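Local coordinates for protein glutathione s-transferase (Oryza sativa, PDB 1OYJ) that conjugates reduced glutathione to a wide range of hydrophobic electrophiles, as a tau-class transferase of the kind used by plants in herbicide detoxification, at residues Glu33-Asp38 / Ser43-Arg48; Glu37-Lys42 / Arg54-Leu59. All coordinates share one frame; numbering follows the deposited sequence.

Interaction 1: Glu33-Asp38 / Ser43-Arg48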
loop_
_atom_site.group_PDB
_atom_site.type_symbol
_atom_site.label_atom_id
_atom_site.label_comp_id
_atom_site.label_asym_id
_atom_site.label_seq_id
_atom_site.Cartn_x
_atom_site.Cartn_y
_atom_site.Cartn_z
ATOM N N GLU A 33 -22.993 -6.023 9.388
ATOM C CA GLU A 33 -23.536 -4.999 10.216
ATOM C C GLU A 33 -22.725 -3.727 10.105
ATOM O O GLU A 33 -21.547 -3.711 10.453
ATOM C CB GLU A 33 -23.524 -5.476 11.674
ATOM C CG GLU A 33 -24.041 -4.423 12.629
ATOM C CD GLU A 33 -23.888 -4.761 14.093
ATOM O OE1 GLU A 33 -23.607 -5.917 14.476
ATOM O OE2 GLU A 33 -24.012 -3.804 14.874
ATOM N N TYR A 34 -23.349 -2.649 9.630
ATOM C CA TYR A 34 -22.677 -1.373 9.527
ATOM C C TYR A 34 -22.801 -0.556 10.825
ATOM O O TYR A 34 -23.940 -0.304 11.314
ATOM C CB TYR A 34 -23.409 -0.603 8.448
ATOM C CG TYR A 34 -22.848 0.745 8.164
ATOM C CD1 TYR A 34 -21.863 0.903 7.174
ATOM C CD2 TYR A 34 -23.257 1.834 8.859
ATOM C CE1 TYR A 34 -21.359 2.145 6.873
ATOM C CE2 TYR A 34 -22.751 3.094 8.600
ATOM C CZ TYR A 34 -21.781 3.253 7.615
ATOM O OH TYR A 34 -21.250 4.509 7.396
ATOM N N ARG A 35 -21.693 -0.081 11.362
ATOM C CA ARG A 35 -21.755 0.796 12.516
ATOM C C ARG A 35 -21.145 2.130 12.202
ATOM O O ARG A 35 -19.981 2.185 11.815
ATOM C CB ARG A 35 -21.034 0.174 13.701
ATOM C CG ARG A 35 -21.547 -1.207 14.063
ATOM C CD ARG A 35 -21.157 -1.637 15.434
ATOM N NE ARG A 35 -21.675 -2.955 15.767
ATOM C CZ ARG A 35 -21.103 -3.777 16.630
ATOM N NH1 ARG A 35 -21.609 -4.973 16.869
ATOM N NH2 ARG A 35 -19.993 -3.410 17.241
ATOM N N GLU A 36 -21.930 3.205 12.313
ATOM C CA GLU A 36 -21.476 4.550 12.043
ATOM C C GLU A 36 -20.589 5.100 13.171
ATOM O O GLU A 36 -21.040 5.268 14.318
ATOM C CB GLU A 36 -22.676 5.479 11.862
ATOM C CG GLU A 36 -22.298 6.902 11.488
ATOM C CD GLU A 36 -21.866 7.031 10.014
ATOM O OE1 GLU A 36 -22.345 6.282 9.198
ATOM O OE2 GLU A 36 -21.045 7.895 9.709
ATOM N N GLU A 37 -19.380 5.502 12.876
ATOM C CA GLU A 37 -18.573 6.087 13.930
ATOM C C GLU A 37 -18.545 7.598 13.889
ATOM O O GLU A 37 -18.438 8.156 12.846
ATOM C CB GLU A 37 -17.119 5.630 13.793
ATOM C CG GLU A 37 -16.894 4.175 14.150
ATOM C CD GLU A 37 -16.691 3.985 15.650
ATOM O OE1 GLU A 37 -16.337 4.972 16.335
ATOM O OE2 GLU A 37 -16.805 2.832 16.106
ATOM N N ASP A 38 -18.464 8.243 15.055
ATOM C CA ASP A 38 -18.273 9.688 15.110
ATOM C C ASP A 38 -16.786 9.916 15.215
ATOM O O ASP A 38 -16.153 9.706 16.291
ATOM C CB ASP A 38 -19.006 10.277 16.353
ATOM C CG ASP A 38 -18.702 11.768 16.596
ATOM O OD1 ASP A 38 -17.856 12.373 15.889
ATOM O OD2 ASP A 38 -19.275 12.399 17.535
ATOM N N SER A 43 -15.279 5.371 19.075
ATOM C CA SER A 43 -15.689 4.417 20.106
ATOM C C SER A 43 -14.547 3.628 20.690
ATOM O O SER A 43 -13.488 3.387 20.064
ATOM C CB SER A 43 -16.697 3.431 19.513
ATOM O OG SER A 43 -16.040 2.508 18.707
ATOM N N ASP A 44 -14.727 3.160 21.905
ATOM C CA ASP A 44 -13.715 2.283 22.492
ATOM C C ASP A 44 -13.384 1.094 21.522
ATOM O O ASP A 44 -12.252 0.707 21.372
ATOM C CB ASP A 44 -14.188 1.847 23.902
ATOM C CG ASP A 44 -13.202 0.955 24.598
ATOM O OD1 ASP A 44 -11.977 1.249 24.607
ATOM O OD2 ASP A 44 -13.565 -0.072 25.196
ATOM N N LEU A 45 -14.369 0.548 20.832
ATOM C CA LEU A 45 -14.154 -0.622 19.971
ATOM C C LEU A 45 -13.254 -0.240 18.760
ATOM O O LEU A 45 -12.298 -0.884 18.472
ATOM C CB LEU A 45 -15.507 -1.257 19.569
ATOM C CG LEU A 45 -15.474 -2.381 18.529
ATOM C CD1 LEU A 45 -14.919 -3.630 19.102
ATOM C CD2 LEU A 45 -16.861 -2.613 17.876
ATOM N N LEU A 46 -13.514 0.886 18.115
ATOM C CA LEU A 46 -12.653 1.272 17.065
ATOM C C LEU A 46 -11.194 1.475 17.588
ATOM O O LEU A 46 -10.211 0.964 17.031
ATOM C CB LEU A 46 -13.211 2.525 16.400
ATOM C CG LEU A 46 -12.289 3.328 15.513
ATOM C CD1 LEU A 46 -11.871 2.548 14.364
ATOM C CD2 LEU A 46 -12.939 4.597 15.087
ATOM N N LEU A 47 -11.057 2.193 18.694
ATOM C CA LEU A 47 -9.733 2.465 19.207
ATOM C C LEU A 47 -9.000 1.206 19.584
ATOM O O LEU A 47 -7.742 1.155 19.442
ATOM C CB LEU A 47 -9.808 3.391 20.406
ATOM C CG LEU A 47 -10.309 4.770 20.016
ATOM C CD1 LEU A 47 -10.477 5.559 21.331
ATOM C CD2 LEU A 47 -9.383 5.446 19.090
ATOM N N ARG A 48 -9.737 0.202 20.062
ATOM C CA ARG A 48 -9.103 -1.094 20.351
ATOM C C ARG A 48 -8.793 -1.950 19.175
ATOM O O ARG A 48 -7.846 -2.744 19.251
ATOM C CB ARG A 48 -9.998 -2.024 21.175
ATOM C CG ARG A 48 -10.037 -1.701 22.644
ATOM C CD ARG A 48 -10.820 -2.741 23.546
ATOM N NE ARG A 48 -12.280 -2.798 23.325
ATOM C CZ ARG A 48 -12.932 -3.815 22.725
ATOM N NH1 ARG A 48 -12.257 -4.885 22.275
ATOM N NH2 ARG A 48 -14.263 -3.764 22.593
#
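The N-terminal cap of helix 44-49, in the thioredoxin-like domain of the transferase, is tied to Glu-37, the first residue after edge strand 33-36, by a two-point grip from Ser-43. Glu-37 OE1 accepts from the backbone N of Ser-43 at 3.0 Å with an N-H...O angle of 161°, and Glu-37 OE2 accepts from Ser-43 OG at 2.7 Å. Each oxygen uses its syn lone pair, so one carboxylate straddles the N-H and hydroxyl of one residue and its rotation is fixed. Rotation about CB-CG (chi2 -85°) folds the chain and swings the carboxylate toward Ser-43. Ser-43 is the N-cap: its OG donates to Glu-37 while accepting from Leu-46 N at 3.1 Å, almost straight at 173°. A carboxylate beside this helix start would probably be stabilised by the helix dipole. Leu-46 packs obliquely against the same group, its CB 3.6 Å from Glu-37 OE2. Farther out, Arg-35 crosses Leu-45 at about a right angle, with Arg-35 NH2 3.3 Å from Leu-45 CD2 at the guanidinium edge. A side-on salt bridge steadies that guanidinium, Arg-35 NE lying 2.6 Å from Glu-33 OE2. Behind the contact, backbone bonds from Glu-33, Arg-35 and Glu-37 join this edge of the sheet to parallel strand 7-11, whose Leu-10 also touches Leu-46.

Interaction 2: Glu37-Lys42 / Arg54-Leu59. With GSH (glutathione), chain N.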
loop_
_atom_site.group_PDB
_atom_site.type_symbol
_atom_site.label_atom_id
_atom_site.label_comp_id
_atom_site.label_asym_id
_atom_site.label_seq_id
_atom_site.Cartn_x
_atom_site.Cartn_y
_atom_site.Cartn_z
ATOM N N GLU A 37 -19.380 5.502 12.876
ATOM C CA GLU A 37 -18.573 6.087 13.930
ATOM C C GLU A 37 -18.545 7.598 13.889
ATOM O O GLU A 37 -18.438 8.156 12.846
ATOM C CB GLU A 37 -17.119 5.630 13.793
ATOM C CG GLU A 37 -16.894 4.175 14.150
ATOM C CD GLU A 37 -16.691 3.985 15.650
ATOM O OE1 GLU A 37 -16.337 4.972 16.335
ATOM O OE2 GLU A 37 -16.805 2.832 16.106
ATOM N N ASP A 38 -18.464 8.243 15.055
ATOM C CA ASP A 38 -18.273 9.688 15.110
ATOM C C ASP A 38 -16.786 9.916 15.215
ATOM O O ASP A 38 -16.153 9.706 16.291
ATOM C CB ASP A 38 -19.006 10.277 16.353
ATOM C CG ASP A 38 -18.702 11.768 16.596
ATOM O OD1 ASP A 38 -17.856 12.373 15.889
ATOM O OD2 ASP A 38 -19.275 12.399 17.535
ATOM N N LEU A 39 -16.167 10.408 14.164
ATOM C CA LEU A 39 -14.701 10.483 14.185
ATOM C C LEU A 39 -14.109 11.464 15.210
ATOM O O LEU A 39 -12.909 11.308 15.606
ATOM C CB LEU A 39 -14.145 10.690 12.803
ATOM C CG LEU A 39 -14.424 9.495 11.888
ATOM C CD1 LEU A 39 -13.773 9.764 10.519
ATOM C CD2 LEU A 39 -13.886 8.139 12.351
ATOM N N GLY A 40 -14.958 12.377 15.697
ATOM C CA GLY A 40 -14.622 13.319 16.744
ATOM C C GLY A 40 -14.867 12.679 18.104
ATOM O O GLY A 40 -14.480 13.231 19.146
ATOM N N ASN A 41 -15.466 11.496 18.118
ATOM C CA ASN A 41 -15.780 10.843 19.374
ATOM C C ASN A 41 -15.688 9.324 19.099
ATOM O O ASN A 41 -16.620 8.572 19.224
ATOM C CB ASN A 41 -17.147 11.402 19.878
ATOM C CG ASN A 41 -17.466 11.048 21.286
ATOM O OD1 ASN A 41 -16.736 11.376 22.233
ATOM N ND2 ASN A 41 -18.627 10.419 21.463
ATOM N N LYS A 42 -14.508 8.881 18.725
ATOM C CA LYS A 42 -14.302 7.485 18.344
ATOM C C LYS A 42 -14.702 6.522 19.432
ATOM O O LYS A 42 -14.497 6.813 20.591
ATOM C CB LYS A 42 -12.897 7.221 17.911
ATOM C CG LYS A 42 -12.518 7.937 16.579
ATOM C CD LYS A 42 -11.049 7.825 16.185
ATOM C CE LYS A 42 -10.622 8.902 15.185
ATOM N NZ LYS A 42 -9.136 8.925 14.783
ATOM N N ARG A 54 -6.133 4.060 14.295
ATOM C CA ARG A 54 -7.361 4.655 14.840
ATOM C C ARG A 54 -8.231 5.269 13.790
ATOM O O ARG A 54 -8.822 6.316 14.007
ATOM C CB ARG A 54 -7.068 5.684 15.947
ATOM C CG ARG A 54 -6.188 5.051 17.079
ATOM C CD ARG A 54 -5.312 5.982 17.814
ATOM N NE ARG A 54 -4.096 6.389 17.103
ATOM C CZ ARG A 54 -3.954 7.540 16.432
ATOM N NH1 ARG A 54 -4.965 8.414 16.324
ATOM N NH2 ARG A 54 -2.788 7.818 15.856
ATOM N N LYS A 55 -8.239 4.634 12.632
ATOM C CA LYS A 55 -9.003 5.029 11.486
ATOM C C LYS A 55 -10.104 4.048 11.034
ATOM O O LYS A 55 -10.068 2.876 11.340
ATOM C CB LYS A 55 -8.058 5.193 10.293
ATOM C CG LYS A 55 -7.264 6.485 10.366
ATOM C CD LYS A 55 -6.182 6.559 9.347
ATOM C CE LYS A 55 -5.438 7.895 9.384
ATOM N NZ LYS A 55 -4.636 7.977 8.120
ATOM N N ILE A 56 -11.110 4.550 10.291
ATOM C CA ILE A 56 -12.039 3.607 9.720
ATOM C C ILE A 56 -11.618 3.521 8.283
ATOM O O ILE A 56 -10.921 4.390 7.841
ATOM C CB ILE A 56 -13.540 4.039 9.936
ATOM C CG1 ILE A 56 -13.763 5.421 9.365
ATOM C CG2 ILE A 56 -13.850 4.024 11.413
ATOM C CD1 ILE A 56 -13.778 5.418 7.742
ATOM N N PRO A 57 -11.999 2.492 7.528
ATOM C CA PRO A 57 -12.791 1.369 7.945
ATOM C C PRO A 57 -12.046 0.266 8.642
ATOM O O PRO A 57 -10.836 0.074 8.536
ATOM C CB PRO A 57 -13.288 0.810 6.606
ATOM C CG PRO A 57 -12.173 1.095 5.634
ATOM C CD PRO A 57 -11.764 2.461 6.083
ATOM N N VAL A 58 -12.823 -0.434 9.465
ATOM C CA VAL A 58 -12.345 -1.581 10.139
ATOM C C VAL A 58 -13.343 -2.627 9.947
ATOM O O VAL A 58 -14.561 -2.446 10.279
ATOM C CB VAL A 58 -12.181 -1.360 11.742
ATOM C CG1 VAL A 58 -11.684 -2.679 12.390
ATOM C CG2 VAL A 58 -11.204 -0.300 11.998
ATOM N N LEU A 59 -12.867 -3.769 9.510
ATOM C CA LEU A 59 -13.730 -4.900 9.333
ATOM C C LEU A 59 -13.478 -5.883 10.421
ATOM O O LEU A 59 -12.332 -6.209 10.646
ATOM C CB LEU A 59 -13.369 -5.669 8.076
ATOM C CG LEU A 59 -14.318 -6.873 7.896
ATOM C CD1 LEU A 59 -15.660 -6.267 7.475
ATOM C CD2 LEU A 59 -13.881 -7.785 6.791
HETATM N N1 GSH N . -5.313 4.100 4.540
HETATM C CA1 GSH N . -6.700 4.192 4.864
HETATM C C1 GSH N . -7.622 3.138 4.384
HETATM O O11 GSH N . -8.567 2.611 4.933
HETATM O O12 GSH N . -7.377 2.807 3.244
HETATM C CB1 GSH N . -7.305 5.501 5.323
HETATM C CG1 GSH N . -8.726 5.450 5.898
HETATM C CD1 GSH N . -9.104 6.841 6.395
HETATM O OE1 GSH N . -8.498 7.796 5.942
HETATM N N2 GSH N . -10.107 6.982 7.264
HETATM C CA2 GSH N . -10.495 8.277 7.765
HETATM C C2 GSH N . -10.280 8.197 9.286
HETATM O O2 GSH N . -10.811 7.264 9.852
HETATM C CB2 GSH N . -11.966 8.488 7.406
HETATM S SG2 GSH N . -12.171 8.785 5.606
HETATM N N3 GSH N . -9.393 8.948 9.939
HETATM C CA3 GSH N . -9.963 9.413 11.230
HETATM C C3 GSH N . -9.801 10.841 11.748
HETATM O O31 GSH N . -9.519 11.074 12.968
HETATM O O32 GSH N . -10.002 11.781 10.994
#
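Lys-42 reaches across to Arg-54 with its chain extended beyond CG, and its ammonium bridges protein and ligand: NZ donates to the backbone O of Arg-54 at 2.7 Å and to glutathione O31, a glycyl carboxylate oxygen, at 2.8 Å. The approach to the Arg-54 carbonyl is fairly direct, with a C=O...N angle of 157°. The Arg-54 guanidinium is a like charge nearby, its NH1 lying 4.5 Å from Lys-42 NZ. An alanine in place of Lys-42 would remove both bonds and is likely to leave the glycyl carboxylate without this positive mate. These bonds lie in the glutathione site of the thioredoxin-like fold, where the loop before the cis-proline, here Pro-57, presents its backbone to the tripeptide. Ile-56 does this twice, N donating to glutathione O2 and O accepting from glutathione N2, both at 2.8 Å. Its CG1 sits between the backbone N and carbonyl carbon (chi1 56°), which, with chi2 at 73°, brings Ile-56 CD1 to 3.6 Å from glutathione CB2; CG2 meets the Glu-37 CG methylene, the two side chains sliding past each other in opposite directions. The two methyls of Leu-39, from the Asp-38 to Asn-41 type I turn, divide between protein and ligand: CD2 packs on Ile-56 CG1 at 4.0 Å, while CD1 lies 3.8 Å from glutathione CB2.

How the interactions relate
Interactions 1 and 2 lie about 5 Å apart, centre to centre, and share Glu-37 and Asp-38 within the N-terminal domain. Along the chain, strand 33-36 leads through the loop 37-42 into helix 44-49, and the chain then returns through 54-57 to strand 58-61, which lies on the other side of strand 7-11 in the same four-stranded sheet. Leu-46 joins the two contacts: its CD2 is 3.8 Å from Ile-56 CG2 and its CD1 3.8 Å from Val-58 CG2. Interaction 1 thus joins the start of this loop to the helix, and interaction 2 places the loop beside the glutathione pocket, consistent with a packed second shell behind Lys-42 and Ile-56.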